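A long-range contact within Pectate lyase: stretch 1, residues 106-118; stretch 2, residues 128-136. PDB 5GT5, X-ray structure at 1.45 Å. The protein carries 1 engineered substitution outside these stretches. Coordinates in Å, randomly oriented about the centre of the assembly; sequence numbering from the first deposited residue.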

# COMPACT_ATOMS: atom_id res chain seq x y z
N SER A 106 2.75 -15.50 18.57
CA SER A 106 2.56 -16.53 19.61
C SER A 106 2.10 -15.89 20.89
O SER A 106 2.29 -14.69 21.10
CB SER A 106 3.85 -17.33 19.85
OG SER A 106 4.76 -16.60 20.68
N ALA A 107 1.48 -16.69 21.75
CA ALA A 107 0.95 -16.18 23.00
C ALA A 107 2.05 -15.95 24.04
O ALA A 107 1.89 -15.11 24.90
CB ALA A 107 -0.09 -17.13 23.59
N ASN A 108 3.15 -16.68 23.96
CA ASN A 108 4.14 -16.57 25.04
C ASN A 108 5.59 -16.53 24.59
O ASN A 108 6.51 -16.97 25.31
CB ASN A 108 3.92 -17.65 26.11
CG ASN A 108 2.67 -17.39 26.93
OD1 ASN A 108 2.62 -16.45 27.73
ND2 ASN A 108 1.67 -18.22 26.74
N GLY A 109 5.82 -15.99 23.41
CA GLY A 109 7.19 -15.74 22.98
C GLY A 109 7.90 -16.98 22.49
O GLY A 109 9.07 -17.18 22.81
N SER A 110 7.22 -17.82 21.71
CA SER A 110 7.83 -19.00 21.11
C SER A 110 8.98 -18.62 20.18
O SER A 110 8.99 -17.53 19.58
CB SER A 110 6.79 -19.78 20.30
OG SER A 110 5.80 -20.37 21.17
N LYS A 111 9.92 -19.54 20.05
CA LYS A 111 11.13 -19.36 19.23
C LYS A 111 10.99 -19.99 17.86
O LYS A 111 10.41 -21.08 17.70
CB LYS A 111 12.35 -19.97 19.93
CG LYS A 111 12.70 -19.30 21.25
CD LYS A 111 13.86 -20.02 21.92
CE LYS A 111 14.10 -19.46 23.30
NZ LYS A 111 15.38 -19.96 23.87
N ILE A 112 11.53 -19.30 16.86
CA ILE A 112 11.65 -19.79 15.49
C ILE A 112 13.13 -20.03 15.24
O ILE A 112 13.91 -19.07 15.23
CB ILE A 112 11.16 -18.72 14.48
CG1 ILE A 112 9.70 -18.33 14.77
CG2 ILE A 112 11.32 -19.19 13.03
CD1 ILE A 112 8.74 -19.47 14.63
N LYS A 113 13.53 -21.29 15.06
CA LYS A 113 14.95 -21.67 14.97
C LYS A 113 15.28 -22.34 13.66
O LYS A 113 14.48 -23.11 13.13
CB LYS A 113 15.33 -22.60 16.13
CG LYS A 113 15.26 -21.96 17.49
CD LYS A 113 15.90 -22.88 18.56
CE LYS A 113 14.88 -23.81 19.15
NZ LYS A 113 15.50 -25.06 19.75
N HIS A 114 16.47 -22.03 13.13
CA HIS A 114 17.06 -22.74 11.99
C HIS A 114 16.38 -22.41 10.70
O HIS A 114 16.44 -23.20 9.75
CB HIS A 114 17.14 -24.26 12.21
CG HIS A 114 17.62 -24.61 13.58
ND1 HIS A 114 17.16 -25.71 14.28
CD2 HIS A 114 18.44 -23.93 14.42
CE1 HIS A 114 17.72 -25.71 15.48
NE2 HIS A 114 18.51 -24.65 15.58
N ALA A 115 15.74 -21.24 10.64
CA ALA A 115 15.06 -20.83 9.40
C ALA A 115 15.02 -19.34 9.18
O ALA A 115 14.81 -18.57 10.11
CB ALA A 115 13.63 -21.40 9.29
N ALA A 116 15.19 -18.96 7.91
CA ALA A 116 14.96 -17.59 7.46
C ALA A 116 13.53 -17.45 6.96
O ALA A 116 12.99 -18.38 6.36
CB ALA A 116 15.91 -17.27 6.29
N ILE A 117 12.94 -16.28 7.19
CA ILE A 117 11.61 -15.94 6.65
C ILE A 117 11.76 -14.87 5.58
O ILE A 117 12.42 -13.85 5.81
CB ILE A 117 10.65 -15.47 7.73
CG1 ILE A 117 10.37 -16.64 8.69
CG2 ILE A 117 9.30 -14.96 7.08
CD1 ILE A 117 9.49 -16.27 9.84
N SER A 118 11.17 -15.11 4.42
CA SER A 118 11.14 -14.14 3.33
C SER A 118 9.69 -13.79 3.08
O SER A 118 8.86 -14.68 2.85
CB SER A 118 11.78 -14.75 2.09
OG SER A 118 11.62 -13.93 0.94
N ARG A 128 4.25 -10.79 15.47
CA ARG A 128 4.39 -10.34 16.86
C ARG A 128 4.70 -11.42 17.86
O ARG A 128 4.24 -12.59 17.76
CB ARG A 128 3.13 -9.58 17.32
CG ARG A 128 2.90 -8.29 16.54
CD ARG A 128 1.61 -7.63 16.98
NE ARG A 128 1.77 -6.79 18.17
CZ ARG A 128 0.76 -6.19 18.80
NH1 ARG A 128 -0.50 -6.41 18.41
NH2 ARG A 128 1.01 -5.37 19.82
N ASN A 129 5.46 -11.02 18.89
CA ASN A 129 5.73 -11.88 20.06
C ASN A 129 6.41 -13.20 19.72
O ASN A 129 6.04 -14.27 20.26
CB ASN A 129 4.46 -12.12 20.89
CG ASN A 129 4.79 -12.39 22.33
OD1 ASN A 129 5.78 -11.86 22.85
ND2 ASN A 129 3.97 -13.17 23.00
N LEU A 130 7.39 -13.13 18.82
CA LEU A 130 8.20 -14.28 18.45
C LEU A 130 9.66 -13.98 18.67
O LEU A 130 10.12 -12.83 18.47
CB LEU A 130 7.98 -14.65 17.00
CG LEU A 130 6.57 -15.14 16.75
CD1 LEU A 130 6.32 -15.09 15.27
CD2 LEU A 130 6.47 -16.58 17.26
N GLU A 131 10.41 -14.99 19.10
CA GLU A 131 11.86 -14.90 19.23
C GLU A 131 12.51 -15.72 18.12
O GLU A 131 12.05 -16.82 17.79
CB GLU A 131 12.33 -15.37 20.61
CG GLU A 131 13.87 -15.37 20.73
CD GLU A 131 14.37 -15.47 22.15
OE1 GLU A 131 13.57 -15.63 23.09
OE2 GLU A 131 15.60 -15.40 22.33
N PHE A 132 13.55 -15.16 17.52
CA PHE A 132 14.25 -15.73 16.40
C PHE A 132 15.67 -16.04 16.83
O PHE A 132 16.38 -15.18 17.37
CB PHE A 132 14.24 -14.73 15.24
CG PHE A 132 12.87 -14.43 14.73
CD1 PHE A 132 12.08 -13.47 15.34
CD2 PHE A 132 12.37 -15.12 13.65
CE1 PHE A 132 10.75 -13.23 14.85
CE2 PHE A 132 11.11 -14.86 13.14
CZ PHE A 132 10.29 -13.94 13.76
N ASP A 133 16.09 -17.29 16.62
CA ASP A 133 17.38 -17.73 17.16
C ASP A 133 18.00 -18.82 16.30
O ASP A 133 17.31 -19.46 15.48
CB ASP A 133 17.23 -18.23 18.62
CG ASP A 133 18.53 -18.16 19.42
OD1 ASP A 133 19.57 -17.70 18.92
OD2 ASP A 133 18.48 -18.62 20.59
N GLU A 134 19.30 -19.03 16.51
CA GLU A 134 20.07 -20.13 15.91
C GLU A 134 20.08 -20.10 14.39
O GLU A 134 19.66 -21.04 13.70
CB GLU A 134 19.63 -21.49 16.51
CG GLU A 134 19.78 -21.49 18.03
CD GLU A 134 19.53 -22.85 18.69
OE1 GLU A 134 19.32 -23.87 18.00
OE2 GLU A 134 19.52 -22.85 19.94
N LEU A 135 20.55 -18.96 13.89
CA LEU A 135 20.69 -18.72 12.45
C LEU A 135 22.03 -18.03 12.18
O LEU A 135 22.16 -17.28 11.19
CB LEU A 135 19.51 -17.88 11.91
CG LEU A 135 19.31 -17.95 10.38
CD1 LEU A 135 18.91 -19.35 9.91
CD2 LEU A 135 18.25 -16.96 9.95
N TRP A 136 23.03 -18.31 13.02
CA TRP A 136 24.39 -17.80 12.81
C TRP A 136 25.37 -18.96 12.84
O TRP A 136 25.17 -19.91 13.60
CB TRP A 136 24.77 -16.77 13.90
CG TRP A 136 26.23 -16.29 13.81
CD1 TRP A 136 26.71 -15.22 13.11
CD2 TRP A 136 27.37 -16.91 14.44
NE1 TRP A 136 28.08 -15.12 13.27
CE2 TRP A 136 28.50 -16.14 14.08
CE3 TRP A 136 27.53 -18.03 15.27
CZ2 TRP A 136 29.78 -16.47 14.53
CZ3 TRP A 136 28.79 -18.35 15.72
CH2 TRP A 136 29.90 -17.59 15.34
O HOH W 1 10.96 -15.43 23.96
O HOH W 2 17.03 -17.68 22.76

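Stretch 2 runs alongside stretch 1 as a short parallel ladder, with side-chain hydrogen bonds at both ends. Arg128 contributes through its backbone. Arg128 O accepts a weak hydrogen bond from Ser106 N at 3.4 Å. Its side chain starts sideways, and its end leads away from stretch 1.

Asn129 points toward stretch 1 and pairs with Ser106 twice. Asn129 ND2 donates to Ser106 O at 3.0 Å, and Ser106 OG donates to Asn129 O at 2.7 Å. Ser106 OG also accepts from Ser110 N at 2.9 Å, a bond within stretch 1, so Ser106 ties the turn in stretch 1 to stretch 2. Gly109 lies within this turn, with a positive phi of 78° that favours glycine. Gly109 CA makes a CA-H...O contact with Asn129 O at 3.3 Å.

Leu130 starts sideways, but the end of its side chain comes nearer. Leu130 CD2 lies 3.8 Å from Ser106 CB and 4.4 Å from Ile112 CG1.

At Glu131 the parallel ladder is clear. Glu131 N donates to Ser110 O at 2.9 Å, and Ile112 N donates to Glu131 O at 2.7 Å. Glu131 thus bonds to the residues before and after its bridge partner, Lys111, as expected for parallel strands. Its carboxylate reaches stretch 1 through water. Water 1 donates to Glu131 OE1 and to Gly109 O, both at 2.8 Å. Water 2 accepts from Lys111 NZ at 3.0 Å and lies 2.7 Å from Glu131 OE2.

Phe132 bridges with Ile112, and their side chains share the opposite face of the sheet from Lys111 and Glu131. Phe132 CD2 packs 3.9 Å from Ile112 CB. Ile117 CD1 meets the edge of the ring, 3.9 Å from Phe132 CE2.

Asp133 returns to the face of Glu131 and bridges with Lys113. Asp133 N donates to Ile112 O at 3.1 Å. Water 2 also lies 2.8 Å from Asp133 OD2, so one water sits among Lys111, Glu131 and Asp133. Asp133 OD1 accepts from Glu134 N at 2.8 Å, a bond within stretch 2.

Glu134 points toward stretch 1, and Glu134 OE1 accepts from His114 NE2 at 2.7 Å. The carboxylate oxygen lies at the ring edge, near its plane, well placed for the N-H. Lys113 NZ is 4.4 Å from Glu134 OE1, beyond a salt bridge. The backbone link is looser: His114 N donates weakly to Glu134 O at 3.4 Å.

Leu135 closes the contact with apolar packing. Leu135 CD2 lies 4.4 Å from Ala116 CB.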